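Transcriptional regulator (Rhodococcus sp., PDB 2O0Y) probably binds DNA and regulates transcription as an IclR-family factor, joining a winged helix-turn-helix domain to a GAF-like C-terminal domain. Local coordinates at residues L29-S40 and V67-L78; R119-Q129 and I140-A150. All blocks are in the same frame, centred on the assembly; numbering follows the deposited sequence.

Interaction 1. Residues L29-S40 and V67-L78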
loop_
_atom_site.group_PDB
_atom_site.type_symbol
_atom_site.label_atom_id
_atom_site.label_comp_id
_atom_site.label_asym_id
_atom_site.label_seq_id
_atom_site.Cartn_x
_atom_site.Cartn_y
_atom_site.Cartn_z
ATOM N N LEU B 29 -8.891 -6.062 -16.499
ATOM C CA LEU B 29 -7.922 -5.590 -15.502
ATOM C C LEU B 29 -6.574 -5.305 -16.127
ATOM O O LEU B 29 -5.861 -4.393 -15.734
ATOM C CB LEU B 29 -7.780 -6.662 -14.430
ATOM C CG LEU B 29 -8.978 -6.877 -13.504
ATOM C CD1 LEU B 29 -8.778 -8.119 -12.620
ATOM C CD2 LEU B 29 -9.076 -5.602 -12.617
ATOM N N GLU B 30 -6.214 -6.083 -17.125
ATOM C CA GLU B 30 -4.939 -5.818 -17.838
ATOM C C GLU B 30 -4.860 -4.461 -18.497
ATOM O O GLU B 30 -3.771 -3.983 -18.830
ATOM C CB GLU B 30 -4.728 -6.893 -18.898
ATOM C CG GLU B 30 -4.490 -8.259 -18.298
ATOM C CD GLU B 30 -3.063 -8.475 -17.880
ATOM O OE1 GLU B 30 -2.213 -7.562 -18.107
ATOM O OE2 GLU B 30 -2.778 -9.555 -17.314
ATOM N N LEU B 31 -6.001 -3.799 -18.706
ATOM C CA LEU B 31 -5.940 -2.478 -19.362
ATOM C C LEU B 31 -5.556 -1.384 -18.337
ATOM O O LEU B 31 -5.283 -0.270 -18.692
ATOM C CB LEU B 31 -7.336 -2.116 -19.956
ATOM C CG LEU B 31 -7.713 -2.943 -21.192
ATOM C CD1 LEU B 31 -9.205 -2.674 -21.541
ATOM C CD2 LEU B 31 -6.775 -2.558 -22.317
ATOM N N PHE B 32 -5.590 -1.685 -17.053
ATOM C CA PHE B 32 -5.129 -0.735 -16.028
ATOM C C PHE B 32 -3.653 -0.883 -15.804
ATOM O O PHE B 32 -3.157 -1.999 -15.457
ATOM C CB PHE B 32 -5.887 -0.955 -14.687
ATOM C CG PHE B 32 -7.392 -0.702 -14.813
ATOM C CD1 PHE B 32 -8.200 -1.658 -15.381
ATOM C CD2 PHE B 32 -7.963 0.525 -14.410
ATOM C CE1 PHE B 32 -9.580 -1.448 -15.557
ATOM C CE2 PHE B 32 -9.342 0.767 -14.566
ATOM C CZ PHE B 32 -10.171 -0.177 -15.129
ATOM N N ASP B 33 -2.920 0.223 -15.941
ATOM C CA ASP B 33 -1.510 0.145 -15.653
ATOM C C ASP B 33 -1.015 1.487 -15.196
ATOM O O ASP B 33 -1.790 2.423 -15.108
ATOM C CB ASP B 33 -0.719 -0.386 -16.865
ATOM C CG ASP B 33 -1.011 0.372 -18.151
ATOM O OD1 ASP B 33 -1.278 1.584 -18.079
ATOM O OD2 ASP B 33 -0.939 -0.252 -19.238
ATOM N N ALA B 34 0.289 1.603 -14.982
ATOM C CA ALA B 34 0.808 2.796 -14.347
ATOM C C ALA B 34 0.510 4.034 -15.183
ATOM O O ALA B 34 0.205 5.080 -14.632
ATOM C CB ALA B 34 2.293 2.643 -14.051
ATOM N N ALA B 35 0.578 3.905 -16.510
ATOM C CA ALA B 35 0.320 5.015 -17.426
ATOM C C ALA B 35 -1.163 5.308 -17.641
ATOM O O ALA B 35 -1.513 6.393 -18.121
ATOM C CB ALA B 35 0.994 4.766 -18.765
ATOM N N HIS B 36 -2.001 4.314 -17.376
ATOM C CA HIS B 36 -3.454 4.413 -17.520
ATOM C C HIS B 36 -4.087 3.860 -16.275
ATOM O O HIS B 36 -4.634 2.743 -16.292
ATOM C CB HIS B 36 -3.926 3.561 -18.695
ATOM C CG HIS B 36 -3.190 3.867 -19.960
ATOM N ND1 HIS B 36 -2.101 3.130 -20.382
ATOM C CD2 HIS B 36 -3.347 4.860 -20.867
ATOM C CE1 HIS B 36 -1.638 3.638 -21.521
ATOM N NE2 HIS B 36 -2.369 4.694 -21.831
ATOM N N PRO B 37 -3.982 4.604 -15.172
ATOM C CA PRO B 37 -4.519 4.143 -13.880
ATOM C C PRO B 37 -6.067 4.128 -13.828
ATOM O O PRO B 37 -6.649 3.399 -12.982
ATOM C CB PRO B 37 -3.924 5.140 -12.871
ATOM C CG PRO B 37 -3.683 6.385 -13.690
ATOM C CD PRO B 37 -3.279 5.898 -15.054
ATOM N N THR B 38 -6.734 4.893 -14.714
ATOM C CA THR B 38 -8.201 4.851 -14.796
ATOM C C THR B 38 -8.572 4.654 -16.244
ATOM O O THR B 38 -7.798 5.025 -17.127
ATOM C CB THR B 38 -8.881 6.150 -14.279
ATOM O OG1 THR B 38 -8.584 7.200 -15.196
ATOM C CG2 THR B 38 -8.323 6.578 -12.885
ATOM N N ARG B 39 -9.745 4.055 -16.503
ATOM C CA ARG B 39 -10.249 3.817 -17.882
ATOM C C ARG B 39 -11.719 4.092 -17.867
ATOM O O ARG B 39 -12.392 3.717 -16.879
ATOM C CB ARG B 39 -10.082 2.330 -18.222
ATOM C CG ARG B 39 -8.603 1.896 -18.357
ATOM C CD ARG B 39 -7.940 2.573 -19.574
ATOM N NE ARG B 39 -6.692 1.897 -19.924
ATOM C CZ ARG B 39 -6.024 2.038 -21.039
ATOM N NH1 ARG B 39 -6.406 2.931 -21.964
ATOM N NH2 ARG B 39 -4.908 1.313 -21.203
ATOM N N SER B 40 -12.232 4.694 -18.939
ATOM C CA SER B 40 -13.661 4.913 -19.127
ATOM C C SER B 40 -14.238 3.649 -19.713
ATOM O O SER B 40 -13.522 2.787 -20.239
ATOM C CB SER B 40 -13.877 6.010 -20.135
ATOM O OG SER B 40 -13.362 5.564 -21.391
ATOM N N VAL B 67 -13.690 -4.344 -6.907
ATOM C CA VAL B 67 -12.503 -4.637 -7.758
ATOM C C VAL B 67 -12.286 -3.412 -8.597
ATOM O O VAL B 67 -11.160 -3.103 -8.925
ATOM C CB VAL B 67 -12.752 -5.953 -8.625
ATOM C CG1 VAL B 67 -11.925 -6.040 -9.960
ATOM C CG2 VAL B 67 -12.591 -7.229 -7.770
ATOM N N LEU B 68 -13.377 -2.732 -9.004
ATOM C CA LEU B 68 -13.232 -1.469 -9.700
ATOM C C LEU B 68 -14.051 -0.461 -8.935
ATOM O O LEU B 68 -14.912 -0.869 -8.152
ATOM C CB LEU B 68 -13.789 -1.543 -11.110
ATOM C CG LEU B 68 -13.060 -2.421 -12.104
ATOM C CD1 LEU B 68 -13.816 -2.278 -13.470
ATOM C CD2 LEU B 68 -11.588 -2.015 -12.322
ATOM N N THR B 69 -13.750 0.826 -9.098
ATOM C CA THR B 69 -14.577 1.913 -8.540
ATOM C C THR B 69 -14.935 2.908 -9.615
ATOM O O THR B 69 -14.063 3.271 -10.390
ATOM C CB THR B 69 -13.736 2.696 -7.553
ATOM O OG1 THR B 69 -13.443 1.805 -6.514
ATOM C CG2 THR B 69 -14.477 3.827 -6.964
ATOM N N SER B 70 -16.206 3.309 -9.682
ATOM C CA SER B 70 -16.708 4.245 -10.679
ATOM C C SER B 70 -16.368 5.616 -10.164
ATOM O O SER B 70 -16.776 5.938 -9.048
ATOM C CB SER B 70 -18.260 4.149 -10.694
ATOM O OG SER B 70 -18.800 4.851 -11.789
ATOM N N ARG B 71 -15.665 6.448 -10.932
ATOM C CA ARG B 71 -15.334 7.800 -10.459
ATOM C C ARG B 71 -16.260 8.884 -11.052
ATOM O O ARG B 71 -16.966 8.653 -12.029
ATOM C CB ARG B 71 -13.909 8.146 -10.794
ATOM C CG ARG B 71 -12.890 7.142 -10.258
ATOM C CD ARG B 71 -11.668 7.200 -11.099
ATOM N NE ARG B 71 -11.204 8.572 -11.294
ATOM C CZ ARG B 71 -10.233 9.151 -10.591
ATOM N NH1 ARG B 71 -9.603 8.482 -9.613
ATOM N NH2 ARG B 71 -9.890 10.405 -10.868
ATOM N N ALA B 72 -16.214 10.079 -10.492
ATOM C CA ALA B 72 -17.144 11.140 -10.885
ATOM C C ALA B 72 -16.935 11.572 -12.345
ATOM O O ALA B 72 -17.910 11.819 -13.058
ATOM C CB ALA B 72 -17.005 12.320 -9.947
ATOM N N ASP B 73 -15.667 11.652 -12.769
ATOM C CA ASP B 73 -15.294 11.937 -14.160
ATOM C C ASP B 73 -15.654 10.820 -15.134
ATOM O O ASP B 73 -15.101 10.778 -16.218
ATOM C CB ASP B 73 -13.779 12.233 -14.295
ATOM C CG ASP B 73 -12.877 11.050 -13.869
ATOM O OD1 ASP B 73 -13.293 9.867 -13.929
ATOM O OD2 ASP B 73 -11.715 11.309 -13.479
ATOM N N GLY B 74 -16.553 9.912 -14.742
ATOM C CA GLY B 74 -17.041 8.835 -15.629
ATOM C C GLY B 74 -16.132 7.611 -15.778
ATOM O O GLY B 74 -16.553 6.557 -16.323
ATOM N N SER B 75 -14.878 7.742 -15.340
ATOM C CA SER B 75 -13.930 6.689 -15.486
ATOM C C SER B 75 -13.961 5.721 -14.289
ATOM O O SER B 75 -14.658 5.965 -13.289
ATOM C CB SER B 75 -12.535 7.263 -15.794
ATOM O OG SER B 75 -11.870 7.726 -14.638
ATOM N N TYR B 76 -13.198 4.626 -14.400
ATOM C CA TYR B 76 -13.073 3.625 -13.363
ATOM C C TYR B 76 -11.630 3.551 -12.972
ATOM O O TYR B 76 -10.766 3.635 -13.875
ATOM C CB TYR B 76 -13.494 2.239 -13.903
ATOM C CG TYR B 76 -14.949 2.216 -14.277
ATOM C CD1 TYR B 76 -15.360 2.527 -15.559
ATOM C CD2 TYR B 76 -15.920 1.946 -13.329
ATOM C CE1 TYR B 76 -16.734 2.550 -15.890
ATOM C CE2 TYR B 76 -17.269 1.960 -13.649
ATOM C CZ TYR B 76 -17.661 2.238 -14.940
ATOM O OH TYR B 76 -19.024 2.249 -15.247
ATOM N N SER B 77 -11.347 3.346 -11.672
ATOM C CA SER B 77 -10.009 2.946 -11.254
ATOM C C SER B 77 -10.119 1.534 -10.701
ATOM O O SER B 77 -11.251 1.023 -10.536
ATOM C CB SER B 77 -9.468 3.840 -10.113
ATOM O OG SER B 77 -10.294 3.701 -8.998
ATOM N N LEU B 78 -8.992 0.960 -10.294
ATOM C CA LEU B 78 -8.998 -0.306 -9.548
ATOM C C LEU B 78 -9.605 0.097 -8.219
ATOM O O LEU B 78 -9.348 1.213 -7.734
ATOM C CB LEU B 78 -7.556 -0.821 -9.351
ATOM C CG LEU B 78 -6.838 -1.305 -10.640
ATOM C CD1 LEU B 78 -5.520 -2.006 -10.264
ATOM C CD2 LEU B 78 -7.720 -2.347 -11.358
HETATM O O HOH W 1 -6.237 2.252 -10.614
#

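Interaction 2. Residues R119-Q129 and I140-A150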
loop_
_atom_site.group_PDB
_atom_site.type_symbol
_atom_site.label_atom_id
_atom_site.label_comp_id
_atom_site.label_asym_id
_atom_site.label_seq_id
_atom_site.Cartn_x
_atom_site.Cartn_y
_atom_site.Cartn_z
ATOM N N ARG B 119 12.964 4.078 -1.327
ATOM C CA ARG B 119 12.446 5.177 -0.576
ATOM C C ARG B 119 11.001 4.837 -0.262
ATOM O O ARG B 119 10.264 4.281 -1.117
ATOM C CB ARG B 119 12.483 6.470 -1.398
ATOM C CG ARG B 119 11.949 7.697 -0.694
ATOM C CD ARG B 119 12.013 8.944 -1.599
ATOM N NE ARG B 119 11.066 8.939 -2.726
ATOM C CZ ARG B 119 9.755 9.168 -2.632
ATOM N NH1 ARG B 119 9.154 9.355 -1.456
ATOM N NH2 ARG B 119 9.019 9.186 -3.735
ATOM N N GLN B 120 10.620 5.149 0.972
ATOM C CA GLN B 120 9.267 5.054 1.413
ATOM C C GLN B 120 9.011 6.335 2.167
ATOM O O GLN B 120 9.555 6.550 3.233
ATOM C CB GLN B 120 9.090 3.817 2.276
ATOM C CG GLN B 120 9.043 2.519 1.443
ATOM C CD GLN B 120 8.290 1.376 2.125
ATOM O OE1 GLN B 120 8.415 1.154 3.350
ATOM N NE2 GLN B 120 7.497 0.635 1.326
ATOM N N GLY B 121 8.209 7.211 1.581
ATOM C CA GLY B 121 7.990 8.561 2.147
ATOM C C GLY B 121 9.319 9.291 2.161
ATOM O O GLY B 121 10.017 9.306 1.147
ATOM N N LEU B 122 9.675 9.879 3.303
ATOM C CA LEU B 122 10.956 10.579 3.452
ATOM C C LEU B 122 12.027 9.700 4.117
ATOM O O LEU B 122 12.913 10.210 4.801
ATOM C CB LEU B 122 10.796 11.870 4.263
ATOM C CG LEU B 122 9.790 12.948 3.816
ATOM C CD1 LEU B 122 9.666 14.057 4.869
ATOM C CD2 LEU B 122 10.158 13.547 2.458
ATOM N N SER B 123 11.951 8.385 3.896
ATOM C CA SER B 123 12.833 7.440 4.549
ATOM C C SER B 123 13.433 6.504 3.518
ATOM O O SER B 123 12.897 6.378 2.404
ATOM C CB SER B 123 12.020 6.601 5.530
ATOM O OG SER B 123 11.405 7.424 6.505
ATOM N N ARG B 124 14.534 5.839 3.892
ATOM C CA ARG B 124 15.112 4.752 3.122
ATOM C C ARG B 124 14.920 3.478 3.931
ATOM O O ARG B 124 14.940 3.511 5.178
ATOM C CB ARG B 124 16.593 4.980 2.853
ATOM C CG ARG B 124 17.495 4.841 4.089
ATOM C CD ARG B 124 19.012 4.865 3.709
ATOM N NE ARG B 124 19.591 5.763 4.668
ATOM C CZ ARG B 124 20.279 5.444 5.753
ATOM N NH1 ARG B 124 20.637 4.204 6.033
ATOM N NH2 ARG B 124 20.651 6.426 6.529
ATOM N N VAL B 125 14.701 2.380 3.212
ATOM C CA VAL B 125 14.355 1.092 3.795
ATOM C C VAL B 125 15.126 0.059 3.042
ATOM O O VAL B 125 15.115 0.036 1.806
ATOM C CB VAL B 125 12.854 0.784 3.620
ATOM C CG1 VAL B 125 12.455 -0.466 4.429
ATOM C CG2 VAL B 125 12.048 1.972 4.081
ATOM N N VAL B 126 15.805 -0.807 3.780
ATOM C CA VAL B 126 16.476 -1.965 3.169
ATOM C C VAL B 126 15.436 -3.021 2.946
ATOM O O VAL B 126 14.693 -3.422 3.870
ATOM C CB VAL B 126 17.644 -2.512 4.061
ATOM C CG1 VAL B 126 18.240 -3.716 3.478
ATOM C CG2 VAL B 126 18.723 -1.441 4.218
ATOM N N VAL B 127 15.298 -3.423 1.689
ATOM C CA VAL B 127 14.275 -4.414 1.365
ATOM C C VAL B 127 14.855 -5.744 0.903
ATOM O O VAL B 127 14.142 -6.740 0.750
ATOM C CB VAL B 127 13.295 -3.856 0.324
ATOM C CG1 VAL B 127 12.454 -2.681 0.963
ATOM C CG2 VAL B 127 14.022 -3.477 -0.998
ATOM N N ALA B 128 16.154 -5.753 0.620
ATOM C CA ALA B 128 16.895 -7.005 0.517
ATOM C C ALA B 128 18.351 -6.772 0.866
ATOM O O ALA B 128 18.836 -5.650 0.716
ATOM C CB ALA B 128 16.788 -7.603 -0.943
ATOM N N GLN B 129 19.040 -7.819 1.360
ATOM C CA GLN B 129 20.386 -7.640 1.932
ATOM C C GLN B 129 21.223 -8.896 1.786
ATOM O O GLN B 129 20.691 -9.991 1.979
ATOM C CB GLN B 129 20.213 -7.349 3.429
ATOM C CG GLN B 129 21.500 -7.029 4.207
ATOM C CD GLN B 129 21.195 -6.602 5.639
ATOM O OE1 GLN B 129 20.818 -7.437 6.464
ATOM N NE2 GLN B 129 21.309 -5.275 5.928
ATOM N N ILE B 140 22.576 -3.241 9.167
ATOM C CA ILE B 140 21.276 -2.509 9.158
ATOM C C ILE B 140 20.052 -3.429 9.037
ATOM O O ILE B 140 19.986 -4.239 8.106
ATOM C CB ILE B 140 21.227 -1.488 7.990
ATOM C CG1 ILE B 140 22.226 -0.380 8.204
ATOM C CG2 ILE B 140 19.906 -0.734 7.958
ATOM C CD1 ILE B 140 21.499 0.881 8.713
ATOM N N PRO B 141 19.067 -3.301 9.947
ATOM C CA PRO B 141 17.889 -4.152 9.833
ATOM C C PRO B 141 16.993 -3.903 8.622
ATOM O O PRO B 141 16.834 -2.750 8.183
ATOM C CB PRO B 141 17.111 -3.859 11.117
ATOM C CG PRO B 141 17.585 -2.577 11.577
ATOM C CD PRO B 141 19.005 -2.437 11.140
ATOM N N LEU B 142 16.416 -4.984 8.099
ATOM C CA LEU B 142 15.499 -4.927 6.964
ATOM C C LEU B 142 14.159 -4.315 7.339
ATOM O O LEU B 142 13.649 -4.566 8.436
ATOM C CB LEU B 142 15.281 -6.322 6.350
ATOM C CG LEU B 142 16.460 -6.711 5.450
ATOM C CD1 LEU B 142 17.428 -7.571 6.184
ATOM C CD2 LEU B 142 15.952 -7.409 4.235
ATOM N N GLY B 143 13.599 -3.491 6.453
ATOM C CA GLY B 143 12.250 -2.976 6.670
ATOM C C GLY B 143 12.113 -1.944 7.777
ATOM O O GLY B 143 10.993 -1.602 8.173
ATOM N N VAL B 144 13.227 -1.427 8.278
ATOM C CA VAL B 144 13.188 -0.356 9.293
ATOM C C VAL B 144 13.499 0.975 8.577
ATOM O O VAL B 144 14.516 1.056 7.906
ATOM C CB VAL B 144 14.202 -0.676 10.434
ATOM C CG1 VAL B 144 14.467 0.541 11.289
ATOM C CG2 VAL B 144 13.700 -1.839 11.291
ATOM N N PRO B 145 12.607 1.996 8.669
ATOM C CA PRO B 145 12.900 3.248 7.972
ATOM C C PRO B 145 14.032 4.030 8.638
ATOM O O PRO B 145 14.025 4.205 9.862
ATOM C CB PRO B 145 11.589 4.059 8.077
ATOM C CG PRO B 145 10.856 3.480 9.213
ATOM C CD PRO B 145 11.306 2.043 9.370
ATOM N N TYR B 146 14.979 4.477 7.822
ATOM C CA TYR B 146 16.069 5.346 8.247
ATOM C C TYR B 146 16.008 6.629 7.420
ATOM O O TYR B 146 15.348 6.683 6.376
ATOM C CB TYR B 146 17.448 4.683 8.080
ATOM C CG TYR B 146 17.787 3.638 9.126
ATOM C CD1 TYR B 146 18.523 3.970 10.269
ATOM C CD2 TYR B 146 17.342 2.339 8.993
ATOM C CE1 TYR B 146 18.816 3.011 11.235
ATOM C CE2 TYR B 146 17.605 1.395 9.947
ATOM C CZ TYR B 146 18.350 1.726 11.057
ATOM O OH TYR B 146 18.609 0.755 11.988
ATOM N N PRO B 147 16.684 7.689 7.900
ATOM C CA PRO B 147 16.549 8.994 7.249
ATOM C C PRO B 147 17.151 9.005 5.853
ATOM O O PRO B 147 17.927 8.100 5.506
ATOM C CB PRO B 147 17.326 9.938 8.188
ATOM C CG PRO B 147 18.270 9.052 8.925
ATOM C CD PRO B 147 17.538 7.749 9.102
ATOM N N LEU B 148 16.775 10.002 5.052
ATOM C CA LEU B 148 17.358 10.130 3.696
ATOM C C LEU B 148 18.472 11.187 3.682
ATOM O O LEU B 148 19.111 11.374 2.660
ATOM C CB LEU B 148 16.291 10.566 2.673
ATOM C CG LEU B 148 15.243 9.585 2.143
ATOM C CD1 LEU B 148 14.252 10.351 1.276
ATOM C CD2 LEU B 148 15.936 8.468 1.363
ATOM N N TRP B 149 18.683 11.853 4.816
ATOM C CA TRP B 149 19.605 13.022 4.890
ATOM C C TRP B 149 21.049 12.644 5.196
ATOM O O TRP B 149 21.938 13.456 4.989
ATOM C CB TRP B 149 19.097 14.126 5.840
ATOM C CG TRP B 149 18.706 13.639 7.201
ATOM C CD1 TRP B 149 17.429 13.349 7.651
ATOM C CD2 TRP B 149 19.581 13.398 8.307
ATOM N NE1 TRP B 149 17.473 12.928 8.964
ATOM C CE2 TRP B 149 18.778 12.950 9.391
ATOM C CE3 TRP B 149 20.969 13.502 8.488
ATOM C CZ2 TRP B 149 19.328 12.589 10.635
ATOM C CZ3 TRP B 149 21.512 13.148 9.717
ATOM C CH2 TRP B 149 20.693 12.687 10.774
ATOM N N ALA B 150 21.280 11.402 5.638
ATOM C CA ALA B 150 22.625 10.899 5.910
ATOM C C ALA B 150 22.928 9.626 5.098
ATOM O O ALA B 150 22.104 8.721 5.061
ATOM C CB ALA B 150 22.787 10.587 7.422
HETATM O O HOH W 2 14.675 11.692 5.614
HETATM O O HOH W 3 16.008 -0.733 6.661
HETATM O O HOH W 4 20.146 -7.168 8.998
#

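Interaction 1. Residues L29-S40 and V67-L78
Strands 38-40 and 75-78 run antiparallel, their N-to-C directions 146° apart, and Arg39 and Tyr76 form the hydrogen-bonded pair between them. Arg39 N gives to Tyr76 O at 2.9 Å in the plane of that carbonyl, whereas Tyr76 N reaches Arg39 O at 2.8 Å from well above its plane. One strand further, 75-78 pairs with 68-70, giving the three-stranded sheet of a winged helix-turn-helix domain, with the 71-74 turn as the tip of the wing. The Phe32 ring packs on the sheet face that carries Arg39 and Tyr76. Leu78 CD2 makes a CH-pi contact over one face, 4.2 Å from the ring centroid and 25° off its normal; Arg39 CG covers the opposite face toward the rim. The ring edge meets Tyr76 O, CE2 lying 3.3 Å from that oxygen, and CZ touches Leu68 CD2 at 3.6 Å. Leu29 extends the apolar layer: its CD2 wedges against Leu78 CD2 (3.7 Å) and Val67 CG1, while Met62 of helix 52-64 packs on both Leu29 and Val67. At Thr38, chi1 of 69° turns OG1 toward Ser75 OG and sets CG2, anti to the carbonyl carbon, over one face of the Arg71 guanidinium, toward the rim, 3.8 Å from Arg71 NE. Where the strands part, a water bridges Pro37 O and Leu78 N. Arg39 turns back to hold Leu31 O with both NE and NH2, side-on, and NH1 forms a salt bridge to Glu43. Phe32 and Leu29 thus seal the start of the connection against Leu68, Leu78 and Val67, while Arg39 ties Leu31 O back to the edge strand.

Interaction 2. Residues R119-Q129 and I140-A150
This is an antiparallel edge pairing in the GAF-like C-terminal domain: the short strand 146-147 and the loop before it line the outer side of strand 123-130, at one end of a six-stranded antiparallel sheet. Arg124 and Tyr146 are the hydrogen-bonded pair, with Arg124 N to Tyr146 O at 2.7 Å and Tyr146 N to Arg124 O at 2.8 Å, the latter nearly straight at 173°. Before Pro145 the chain bows out through a type II turn, 141-144, and Gly143 N gives to Val126 O. A water fills the bow, accepting from Val126 N and donating to Pro141 O and Val144 O, so three backbone groups are satisfied without direct pairing.

The Arg124 side chain runs across to segment 140-150 on the face it shares with Tyr146. Its CG stands between backbone N and carbonyl carbon (chi1 71°), which sends the chain along the Tyr146 and Pro147 carbonyls. Tyr146 CB lies over the centre of one guanidinium face, 3.7 Å from Arg124 CZ, with the ring plane turned only 20° from the guanidinium; NE makes a weak bond to Pro147 O, and NH1 bonds to Tyr117 OH on the neighbouring strand. Leu148 packs beside the 120-123 hairpin turn, CG at 3.6 Å from Leu122 O. At the far end Val126 spreads its methyls, CG1 to Leu142 CG and CG2 to Ile140 CG2, both near 4.0 Å. Gln129 is extended, and its NE2 bonds both to Asn115 OD1 of strand 113-120 and to Ile140 O. The latter bond, 2.8 Å from Gln129 NE2 to Ile140 O, falls on a lone pair in the carbonyl plane, while a water links Gln129 OE1 to that same oxygen.

Interaction 1 closes before interaction 2 opens, and they lie in different domains: the centres are 31 Å apart, with about 14 Å between nearest atoms. They share no sheet. The first builds the three-stranded sheet of the N-terminal DNA-binding domain; the second forms the 146-147 edge of the six-stranded C-terminal sheet. Helices 86-92 and 97-110 come between them along the chain. Both touch the second subunit: Arg84 and Trp93 of that chain bond to Phe32 O and Leu78 O, and its Glu97 packs on Leu122. Apart within one chain, their segments meet across the dimer, where Thr69 OG1 bonds to Gln120 OE1 of the second subunit. In this two-chain assembly both domains meet the partner chain.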